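PDB 5BN3: V-type ATP synthase alpha chain from Nanoarchaeum equitans Kin4-M, which belongs to the ATP synthase alpha/beta family as the A subunit of a V-type complex, with a nucleotide-binding P-loop domain that holds ADP in the crystal. Local coordinates for residues Gly273-Leu276 / Met277-Thr280; Ile283-Thr286 / Ser287-Ile291; Ser323-Ala326 / Glu327-Glu331; Met480-Ile483 / Ile484-Gly487; Ile512-Lys515 / Tyr516-Val520. All blocks are in the same frame, centred on the assembly; numbering follows the deposited sequence.

Interaction 1 of 5, residues Gly273-Leu276 / Met277-Thr280; sequences GKPL and MYRT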
# COMPACT_ATOMS: atom_id res chain seq x y z
N GLY A 273 -46.63 27.39 2.55
CA GLY A 273 -47.09 27.60 3.91
C GLY A 273 -47.56 26.30 4.53
O GLY A 273 -47.88 26.24 5.71
N LYS A 274 -47.60 25.25 3.71
CA LYS A 274 -47.98 23.92 4.17
C LYS A 274 -46.82 23.30 4.93
O LYS A 274 -45.66 23.65 4.69
CB LYS A 274 -48.37 23.04 2.98
CG LYS A 274 -49.54 23.55 2.16
CD LYS A 274 -50.36 22.39 1.60
CE LYS A 274 -51.46 22.87 0.66
NZ LYS A 274 -50.97 23.06 -0.73
N PRO A 275 -47.12 22.37 5.85
CA PRO A 275 -46.02 21.72 6.57
C PRO A 275 -45.18 20.82 5.65
O PRO A 275 -45.74 20.19 4.75
CB PRO A 275 -46.72 20.90 7.65
CG PRO A 275 -48.12 20.73 7.16
CD PRO A 275 -48.44 21.94 6.34
N LEU A 276 -43.87 20.78 5.89
CA LEU A 276 -42.94 20.08 5.02
C LEU A 276 -43.26 18.60 4.83
O LEU A 276 -43.02 18.04 3.76
CB LEU A 276 -41.51 20.22 5.55
CG LEU A 276 -40.92 21.63 5.60
CD1 LEU A 276 -39.46 21.58 6.02
CD2 LEU A 276 -41.05 22.29 4.26
N MET A 277 -43.81 17.98 5.86
CA MET A 277 -44.07 16.54 5.83
C MET A 277 -45.00 16.12 4.69
O MET A 277 -44.86 15.03 4.14
CB MET A 277 -44.64 16.08 7.18
CG MET A 277 -44.38 14.63 7.49
SD MET A 277 -42.61 14.28 7.66
CE MET A 277 -42.49 12.76 6.71
N TYR A 278 -45.94 16.99 4.32
CA TYR A 278 -46.94 16.63 3.32
C TYR A 278 -46.39 16.48 1.90
O TYR A 278 -47.06 15.93 1.03
CB TYR A 278 -48.10 17.64 3.33
CG TYR A 278 -48.99 17.56 4.55
CD1 TYR A 278 -49.07 16.39 5.30
CD2 TYR A 278 -49.76 18.64 4.94
CE1 TYR A 278 -49.88 16.32 6.41
CE2 TYR A 278 -50.59 18.57 6.04
CZ TYR A 278 -50.64 17.41 6.78
OH TYR A 278 -51.45 17.33 7.88
N ARG A 279 -45.17 16.97 1.67
CA ARG A 279 -44.51 16.81 0.37
C ARG A 279 -43.37 15.80 0.45
O ARG A 279 -42.64 15.59 -0.53
CB ARG A 279 -43.96 18.15 -0.14
CG ARG A 279 -42.68 18.60 0.58
CD ARG A 279 -41.97 19.72 -0.18
NE ARG A 279 -40.70 20.09 0.45
CZ ARG A 279 -39.84 20.97 -0.05
NH1 ARG A 279 -40.11 21.58 -1.20
NH2 ARG A 279 -38.72 21.25 0.59
N THR A 280 -43.22 15.17 1.61
CA THR A 280 -42.07 14.32 1.88
C THR A 280 -42.41 12.83 1.97
O THR A 280 -43.41 12.45 2.57
CB THR A 280 -41.37 14.77 3.18
OG1 THR A 280 -41.07 16.17 3.09
CG2 THR A 280 -40.08 13.99 3.40
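A short 3-10 turn, formed where Pro275 and Leu276 meet Tyr278, Arg279 and Thr280, carries the chain into strand 280-285 of the nucleotide-binding domain. Two successive backbone bonds of the i to i+3 kind build it: Tyr278 N donates to Pro275 O at 3.2 Å, and Arg279 N donates to Leu276 O. The second carbonyl is gripped twice, because Thr280 OG1 also donates to Leu276 O, at 2.8 Å and from the opposite face of the carbonyl plane. That hydroxyl is brought back over the turn by the Thr280 torsion, which sets OG1 anti to the carbonyl carbon (chi1 -54°). On the outer side the Pro275 ring lies obliquely against the tyrosine, with Pro275 CG 3.5 Å from Tyr278 CE2 and equally near CD2. Arg279 passes its CG 3.2 Å from Leu276 O and then runs extended to a guanidinium held by Ala237 O in the last turn of helix 229-239 and by Ala240 O and Ser242 O just after it. Leu276 packs on Lys238 and Trp239 of that same helix. Such a turn is a helix-to-strand connection of an alpha/beta domain, here the link that ends at a strand of the central, largely parallel sheet.

Interaction 2 of 5, residues Ile283-Thr286 / Ser287-Ile291; sequences IANT and SNMPI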
# COMPACT_ATOMS: atom_id res chain seq x y z
N ILE A 283 -37.91 6.84 3.14
CA ILE A 283 -37.57 5.43 2.96
C ILE A 283 -36.39 5.08 3.86
O ILE A 283 -35.28 5.57 3.67
CB ILE A 283 -37.25 5.11 1.50
CG1 ILE A 283 -38.47 5.39 0.63
CG2 ILE A 283 -36.82 3.66 1.35
CD1 ILE A 283 -38.18 5.49 -0.83
N ALA A 284 -36.64 4.22 4.85
CA ALA A 284 -35.65 3.92 5.87
C ALA A 284 -35.23 2.46 5.89
O ALA A 284 -36.04 1.59 6.21
CB ALA A 284 -36.17 4.33 7.24
N ASN A 285 -33.97 2.21 5.56
CA ASN A 285 -33.37 0.91 5.84
C ASN A 285 -32.08 1.16 6.62
O ASN A 285 -31.01 1.34 6.03
CB ASN A 285 -33.09 0.13 4.55
CG ASN A 285 -32.96 -1.36 4.80
OD1 ASN A 285 -33.95 -2.07 4.94
ND2 ASN A 285 -31.72 -1.84 4.86
N THR A 286 -32.20 1.16 7.94
CA THR A 286 -31.11 1.54 8.83
C THR A 286 -29.93 0.57 8.76
O THR A 286 -30.04 -0.51 8.19
CB THR A 286 -31.59 1.69 10.28
OG1 THR A 286 -32.07 0.42 10.76
CG2 THR A 286 -32.70 2.71 10.36
N SER A 287 -28.82 0.98 9.36
CA SER A 287 -27.57 0.23 9.31
C SER A 287 -27.71 -1.22 9.77
O SER A 287 -27.06 -2.12 9.23
CB SER A 287 -26.50 0.94 10.13
OG SER A 287 -26.94 1.11 11.47
N ASN A 288 -28.57 -1.46 10.77
CA ASN A 288 -28.75 -2.81 11.30
C ASN A 288 -29.98 -3.56 10.76
O ASN A 288 -30.30 -4.66 11.22
CB ASN A 288 -28.75 -2.81 12.83
CG ASN A 288 -29.94 -2.08 13.42
OD1 ASN A 288 -30.48 -1.15 12.82
ND2 ASN A 288 -30.36 -2.50 14.61
N MET A 289 -30.67 -2.96 9.79
CA MET A 289 -31.75 -3.65 9.08
C MET A 289 -31.08 -4.50 7.99
O MET A 289 -29.89 -4.32 7.74
CB MET A 289 -32.76 -2.63 8.53
CG MET A 289 -33.77 -2.17 9.59
SD MET A 289 -34.70 -0.66 9.21
CE MET A 289 -35.92 -1.28 8.05
N PRO A 290 -31.82 -5.45 7.37
CA PRO A 290 -31.16 -6.37 6.43
C PRO A 290 -30.34 -5.67 5.34
O PRO A 290 -30.83 -4.73 4.71
CB PRO A 290 -32.34 -7.14 5.81
CG PRO A 290 -33.39 -7.11 6.87
CD PRO A 290 -33.26 -5.76 7.52
N ILE A 291 -29.12 -6.14 5.13
CA ILE A 291 -28.17 -5.47 4.24
C ILE A 291 -28.63 -5.40 2.79
O ILE A 291 -28.45 -4.39 2.12
CB ILE A 291 -26.73 -6.09 4.36
CG1 ILE A 291 -25.69 -5.19 3.68
CG2 ILE A 291 -26.68 -7.52 3.81
CD1 ILE A 291 -24.26 -5.59 3.97
O HOH W 1 -29.02 -2.20 6.35
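Strand 280-285 gives way to a type I beta turn running from Thr286 to Met289, closed by Met289 N donating to Thr286 O at 3.0 Å. Water 1 lies 2.7 Å from both Thr286 O and Met289 O, placed to bridge the two carbonyls. Inside the turn two polar side chains run side by side: Thr286 OG1 donates to Asn288 OD1 at 3.0 Å, nearly along the C=O axis of the amide. Thr286 OG1 sits between its own backbone N and carbonyl carbon (chi1 63°), the position from which it faces into the turn. Met289 folds back against the strand end. Its SD lies 3.2 Å from Thr286 OG1 and takes a weak hydrogen bond from Thr286 N, while CE continues to within 3.4 Å of Ala284 O. That carbonyl is buried here and has no polar partner in the model. Asn285 spans the remaining distance, its ND2 donating to Pro290 O at 3.0 Å with the acceptor in the plane of the side-chain amide; CG and OD1 of Asn285 lie against Met289 CB. The strand end is thus tied to the residues beyond the turn through side chain as well as backbone. Before the turn, Ile283 and Asn285 bond to the neighbouring strand 244-250 and the loop after it. Ser287 O accepts from Arg294 of helix 293-309, Ile291 rests on helix 322-335, and the NEQ263 chain packs against Ser287, Asn288 and Met289.

Interaction 3 of 5, residues Ser323-Ala326 / Glu327-Glu331; sequences SRWA and EALRE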
# COMPACT_ATOMS: atom_id res chain seq x y z
N SER A 323 -22.63 4.70 -0.12
CA SER A 323 -21.57 3.78 0.26
C SER A 323 -22.10 2.51 0.94
O SER A 323 -21.49 1.45 0.84
CB SER A 323 -20.57 4.48 1.18
OG SER A 323 -20.01 5.61 0.54
N ARG A 324 -23.24 2.63 1.62
CA ARG A 324 -23.82 1.48 2.32
C ARG A 324 -24.43 0.50 1.32
O ARG A 324 -24.42 -0.71 1.54
CB ARG A 324 -24.89 1.95 3.31
CG ARG A 324 -24.42 3.06 4.26
CD ARG A 324 -23.13 2.69 4.95
NE ARG A 324 -22.60 3.81 5.72
CZ ARG A 324 -21.30 4.04 5.92
NH1 ARG A 324 -20.40 3.22 5.40
NH2 ARG A 324 -20.92 5.09 6.62
N TRP A 325 -24.95 1.04 0.23
CA TRP A 325 -25.45 0.24 -0.88
C TRP A 325 -24.28 -0.48 -1.54
O TRP A 325 -24.38 -1.66 -1.88
CB TRP A 325 -26.18 1.15 -1.89
CG TRP A 325 -26.51 0.52 -3.23
CD1 TRP A 325 -26.77 -0.80 -3.47
CD2 TRP A 325 -26.62 1.19 -4.49
NE1 TRP A 325 -27.03 -0.99 -4.81
CE2 TRP A 325 -26.94 0.22 -5.46
CE3 TRP A 325 -26.47 2.52 -4.90
CZ2 TRP A 325 -27.12 0.53 -6.81
CZ3 TRP A 325 -26.65 2.83 -6.23
CH2 TRP A 325 -26.97 1.84 -7.17
N ALA A 326 -23.17 0.22 -1.69
CA ALA A 326 -21.96 -0.39 -2.23
C ALA A 326 -21.46 -1.53 -1.35
O ALA A 326 -21.00 -2.55 -1.86
CB ALA A 326 -20.88 0.66 -2.41
N GLU A 327 -21.57 -1.37 -0.04
CA GLU A 327 -21.18 -2.43 0.90
C GLU A 327 -22.06 -3.66 0.71
O GLU A 327 -21.59 -4.79 0.81
CB GLU A 327 -21.28 -1.95 2.35
CG GLU A 327 -20.96 -3.04 3.37
CD GLU A 327 -21.37 -2.69 4.78
OE1 GLU A 327 -21.85 -1.56 5.00
OE2 GLU A 327 -21.23 -3.55 5.68
N ALA A 328 -23.35 -3.43 0.46
CA ALA A 328 -24.28 -4.53 0.23
C ALA A 328 -23.90 -5.30 -1.03
O ALA A 328 -23.90 -6.53 -1.02
CB ALA A 328 -25.70 -4.01 0.13
N LEU A 329 -23.57 -4.58 -2.09
CA LEU A 329 -23.13 -5.19 -3.34
C LEU A 329 -21.87 -6.03 -3.14
O LEU A 329 -21.75 -7.14 -3.66
CB LEU A 329 -22.85 -4.12 -4.40
CG LEU A 329 -24.06 -3.36 -4.94
CD1 LEU A 329 -23.62 -2.27 -5.91
CD2 LEU A 329 -24.99 -4.33 -5.63
N ARG A 330 -20.93 -5.48 -2.38
CA ARG A 330 -19.68 -6.16 -2.07
C ARG A 330 -19.92 -7.43 -1.26
O ARG A 330 -19.29 -8.46 -1.51
CB ARG A 330 -18.76 -5.22 -1.29
CG ARG A 330 -17.42 -5.81 -0.87
CD ARG A 330 -16.94 -5.15 0.41
NE ARG A 330 -15.92 -4.12 0.21
CZ ARG A 330 -15.71 -3.11 1.05
NH1 ARG A 330 -16.45 -2.98 2.14
NH2 ARG A 330 -14.76 -2.23 0.80
N GLU A 331 -20.84 -7.36 -0.30
CA GLU A 331 -21.17 -8.52 0.52
C GLU A 331 -21.83 -9.64 -0.28
O GLU A 331 -21.45 -10.81 -0.14
CB GLU A 331 -22.05 -8.11 1.71
CG GLU A 331 -22.77 -9.26 2.41
CD GLU A 331 -21.86 -10.11 3.30
OE1 GLU A 331 -20.64 -10.17 3.06
OE2 GLU A 331 -22.39 -10.73 4.25
O HOH W 2 -20.49 0.52 4.40
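Trp325 reaches Leu329 one helical turn further along helix 322-335, and the indole can be followed from its root. CB leaves the backbone with CG anti to the backbone N (chi1 168°), which swings the ring along the helix toward the later residue. CD1 lies 4.0 Å from Leu329 CG. At NE1 both CG and CD1 of the leucine are 3.8 Å away, and CE2 is at the margin, 4.2 Å from Leu329 CD1; beyond Leu329 the indole packs on Ile298 of helix 293-309 and Leu353 of helix 349-357. Leu329 CD1 stands over one face of the five-membered ring, 4.2 Å from its centroid and off-centre, a CH-pi contact displaced toward the rim. The indole N-H makes a weak hydrogen bond to Glu295. In the backbone, Leu329 N donates to Trp325 O at 3.0 Å, one of four i to i+4 bonds. A polar link runs along another side of the helix. Arg324 and Glu327 are joined by water 2, which accepts from Arg324 NH1 at 2.9 Å, in the guanidinium plane, and donates to Glu327 OE1 at 2.6 Å. Each charge has a nearer ionic partner elsewhere: Arg324 NE pairs with Glu252 and Glu327 OE1 with Arg294. The Arg324 guanidinium also makes cation-pi contacts with Tyr256 and Tyr297 of the NEQ263 chain. With ADP about 8 Å from the arginine side chain, the helix lines the interface with the NEQ263 chain, consistent with the nucleotide sites at subunit interfaces in ATP synthase alpha/beta-type hexamers.

Interaction 4 of 5, residues Met480-Ile483 / Ile484-Gly487; sequences MGRI and IREG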
# COMPACT_ATOMS: atom_id res chain seq x y z
N MET A 480 -11.33 40.08 3.60
CA MET A 480 -12.52 39.78 2.80
C MET A 480 -12.84 38.28 2.80
O MET A 480 -14.01 37.89 2.78
CB MET A 480 -12.35 40.26 1.36
CG MET A 480 -12.18 41.76 1.22
SD MET A 480 -13.52 42.69 1.98
CE MET A 480 -14.93 42.00 1.11
N GLY A 481 -11.80 37.46 2.81
CA GLY A 481 -11.97 36.01 2.84
C GLY A 481 -12.68 35.57 4.10
O GLY A 481 -13.56 34.71 4.05
N ARG A 482 -12.31 36.18 5.23
CA ARG A 482 -12.96 35.90 6.50
C ARG A 482 -14.44 36.29 6.47
O ARG A 482 -15.29 35.57 7.01
CB ARG A 482 -12.24 36.62 7.65
CG ARG A 482 -12.94 36.49 9.00
CD ARG A 482 -12.19 37.21 10.11
NE ARG A 482 -12.88 37.11 11.40
CZ ARG A 482 -13.66 38.06 11.91
NH1 ARG A 482 -13.83 39.20 11.25
NH2 ARG A 482 -14.25 37.87 13.08
N ILE A 483 -14.74 37.42 5.84
CA ILE A 483 -16.11 37.91 5.73
C ILE A 483 -16.97 36.97 4.88
O ILE A 483 -18.11 36.67 5.23
CB ILE A 483 -16.14 39.33 5.12
CG1 ILE A 483 -15.41 40.32 6.02
CG2 ILE A 483 -17.57 39.79 4.90
CD1 ILE A 483 -15.38 41.73 5.47
N ILE A 484 -16.41 36.52 3.76
CA ILE A 484 -17.11 35.60 2.87
C ILE A 484 -17.34 34.25 3.56
O ILE A 484 -18.44 33.68 3.48
CB ILE A 484 -16.34 35.40 1.55
CG1 ILE A 484 -16.32 36.71 0.75
CG2 ILE A 484 -16.95 34.29 0.72
CD1 ILE A 484 -15.27 36.77 -0.34
N ARG A 485 -16.32 33.75 4.25
CA ARG A 485 -16.43 32.47 4.95
C ARG A 485 -17.40 32.53 6.13
O ARG A 485 -18.29 31.68 6.24
CB ARG A 485 -15.05 32.00 5.43
CG ARG A 485 -14.16 31.45 4.31
CD ARG A 485 -12.83 30.91 4.83
NE ARG A 485 -11.91 31.98 5.23
CZ ARG A 485 -11.71 32.36 6.49
NH1 ARG A 485 -12.36 31.77 7.48
NH2 ARG A 485 -10.85 33.34 6.76
N GLU A 486 -17.24 33.52 7.00
CA GLU A 486 -18.05 33.60 8.22
C GLU A 486 -19.42 34.25 8.02
O GLU A 486 -20.33 34.03 8.82
CB GLU A 486 -17.28 34.34 9.33
CG GLU A 486 -16.05 33.61 9.85
CD GLU A 486 -15.35 34.35 10.98
OE1 GLU A 486 -15.82 35.44 11.36
OE2 GLU A 486 -14.33 33.84 11.48
N GLY A 487 -19.57 35.04 6.97
CA GLY A 487 -20.80 35.77 6.74
C GLY A 487 -21.66 35.27 5.60
O GLY A 487 -22.85 35.59 5.52
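Arg482 and Glu486, one turn apart on helix 472-489, form a salt bridge in which a carboxylate oxygen lies over one face of the guanidinium. Glu486 OE1 is 3.4 Å from Arg482 NH2 but 3.0 Å above the guanidinium plane, so the attraction is of charges alone with no N-H aimed at the oxygen. The two flat groups are turned 71° apart. Arg482 arrives there as an extended chain, CG anti to the backbone N (chi1 174°), and its CG also touches the glutamate carboxylate. The neighbouring Arg485 bends at its third torsion and folds back over the helix, laying one guanidinium face on Arg482 CA, which is 3.3 Å from Arg485 NH2. In the backbone of the same turn Arg485 N donates to Gly481 O at 2.9 Å and Glu486 N to Arg482 O at 2.8 Å. Toward the end the helix widens into a pi-type turn, although Gly487 N still bonds to Ile483 O. The charged ends are set by outer partners, Arg482 NH2 by Glu539 and Arg485 NH2 by Glu455. The helix lies among three others: 441-458 receives Ile484 and Arg485, 503-523 receives Met480 and Ile483, and 537-542 takes Arg482, Ile483 and Glu486.

Interaction 5 of 5, residues Ile512-Lys515 / Tyr516-Val520; sequences IIHK and YYVTV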
# COMPACT_ATOMS: atom_id res chain seq x y z
N ILE A 512 -23.87 43.53 -0.41
CA ILE A 512 -23.29 44.33 0.68
C ILE A 512 -21.82 43.98 0.91
O ILE A 512 -21.02 44.85 1.24
CB ILE A 512 -24.12 44.22 1.98
CG1 ILE A 512 -23.61 45.20 3.03
CG2 ILE A 512 -24.11 42.80 2.53
CD1 ILE A 512 -23.65 46.64 2.58
N ILE A 513 -21.46 42.71 0.72
CA ILE A 513 -20.07 42.29 0.80
C ILE A 513 -19.27 42.91 -0.34
O ILE A 513 -18.17 43.43 -0.13
CB ILE A 513 -19.94 40.74 0.74
CG1 ILE A 513 -20.47 40.11 2.03
CG2 ILE A 513 -18.50 40.33 0.53
CD1 ILE A 513 -20.48 38.59 2.00
N HIS A 514 -19.83 42.87 -1.54
CA HIS A 514 -19.20 43.47 -2.71
C HIS A 514 -19.05 44.98 -2.55
O HIS A 514 -18.04 45.56 -2.93
CB HIS A 514 -20.00 43.16 -3.97
CG HIS A 514 -19.54 43.91 -5.18
ND1 HIS A 514 -18.28 43.75 -5.72
CD2 HIS A 514 -20.17 44.82 -5.96
CE1 HIS A 514 -18.16 44.53 -6.78
NE2 HIS A 514 -19.29 45.19 -6.95
N LYS A 515 -20.08 45.61 -1.98
CA LYS A 515 -20.07 47.05 -1.75
C LYS A 515 -19.01 47.44 -0.73
O LYS A 515 -18.35 48.47 -0.87
CB LYS A 515 -21.46 47.52 -1.29
CG LYS A 515 -21.61 49.03 -1.17
CD LYS A 515 -23.00 49.42 -0.69
CE LYS A 515 -24.06 49.19 -1.76
NZ LYS A 515 -24.02 50.21 -2.84
N TYR A 516 -18.86 46.62 0.31
CA TYR A 516 -17.82 46.83 1.30
C TYR A 516 -16.44 46.69 0.65
O TYR A 516 -15.53 47.45 0.95
CB TYR A 516 -17.96 45.83 2.45
CG TYR A 516 -16.89 45.94 3.51
CD1 TYR A 516 -16.93 46.95 4.46
CD2 TYR A 516 -15.85 45.03 3.58
CE1 TYR A 516 -15.96 47.05 5.44
CE2 TYR A 516 -14.87 45.12 4.55
CZ TYR A 516 -14.94 46.14 5.48
OH TYR A 516 -13.97 46.24 6.46
N TYR A 517 -16.33 45.71 -0.24
CA TYR A 517 -15.07 45.39 -0.91
C TYR A 517 -14.55 46.54 -1.77
O TYR A 517 -13.38 46.91 -1.67
CB TYR A 517 -15.25 44.13 -1.77
CG TYR A 517 -13.99 43.64 -2.45
CD1 TYR A 517 -12.78 43.58 -1.76
CD2 TYR A 517 -14.01 43.22 -3.77
CE1 TYR A 517 -11.64 43.12 -2.38
CE2 TYR A 517 -12.87 42.76 -4.39
CZ TYR A 517 -11.68 42.71 -3.69
OH TYR A 517 -10.54 42.26 -4.30
N VAL A 518 -15.42 47.08 -2.62
CA VAL A 518 -15.03 48.17 -3.52
C VAL A 518 -14.64 49.43 -2.75
O VAL A 518 -13.80 50.21 -3.21
CB VAL A 518 -16.13 48.49 -4.56
CG1 VAL A 518 -16.45 47.27 -5.40
CG2 VAL A 518 -17.39 48.99 -3.87
N THR A 519 -15.24 49.62 -1.58
CA THR A 519 -14.93 50.76 -0.73
C THR A 519 -13.56 50.62 -0.08
O THR A 519 -12.74 51.54 -0.13
CB THR A 519 -15.99 50.94 0.37
OG1 THR A 519 -17.27 51.19 -0.24
CG2 THR A 519 -15.63 52.11 1.28
N VAL A 520 -13.32 49.47 0.54
CA VAL A 520 -12.05 49.18 1.21
C VAL A 520 -10.86 49.29 0.25
O VAL A 520 -9.81 49.83 0.60
CB VAL A 520 -12.07 47.79 1.88
CG1 VAL A 520 -10.71 47.44 2.45
CG2 VAL A 520 -13.11 47.77 2.99
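In helix 503-523 of the C-terminal helical domain, His514 and Val518 meet across one alpha-helical turn while the backbone carbonyls of Ile512 to Lys515 are taken by donors four residues on. Tyr516 N bonds to Ile512 O and Tyr517 N to Ile513 O, both at 2.9 Å, and Val518 N donates to His514 O at 3.0 Å. The next bond is different: Thr519 N reaches Lys515 O only weakly, at 3.4 Å, and the threonine hydroxyl makes up for it. Thr519 OG1 donates to the same oxygen at 3.0 Å, with OG1 turned back along the helix beside its backbone N (chi1 -62°). Lys515 O thus has two donors from one residue. The side-chain polar groups look outward from the helix for their partners. His514 ND1 is hydrogen-bonded to Glu447 of helix 441-458, which probably helps fix the rotation of the imidazole, and Tyr516 OH is bonded to His479 of helix 472-489. Apolar packing surrounds them: Tyr517 lies on Ile451, Tyr516 packs against Ile541 of helix 537-542, and Ile513 touches Phe448. The imidazole is swung down the helix by a CG anti to the backbone N (chi1 171°), and this places one ring face against the valine. Val518 CG2 also sits close to the lysine carbonyl that Thr519 grips, 3.2 Å from Lys515 O. Over the histidine, the methyl Val518 CG1 comes to 3.5 Å from His514 CE1.

Interactions 1, 2 and 3 belong to the nucleotide-binding domain, interactions 4 and 5 to the C-terminal helical domain. Interactions 1 and 2 stand at the two ends of strand 280-285, their centres 25 Å apart; both are buried, and both depend on turns tightened by threonine hydroxyls. Interaction 3 is wholly buried and touches interaction 2 through Ile291, which rests on Ala328; interactions 2 and 3 also meet the NEQ263 chain. Interactions 4 and 5 occupy consecutive helices that pack directly, Met480 and Ile483 against Tyr516 and Tyr517. Interaction 4 is mostly buried yet carries an out-of-plane ion pair, whereas interaction 5 is partly exposed and relies on uncharged contacts within its helix.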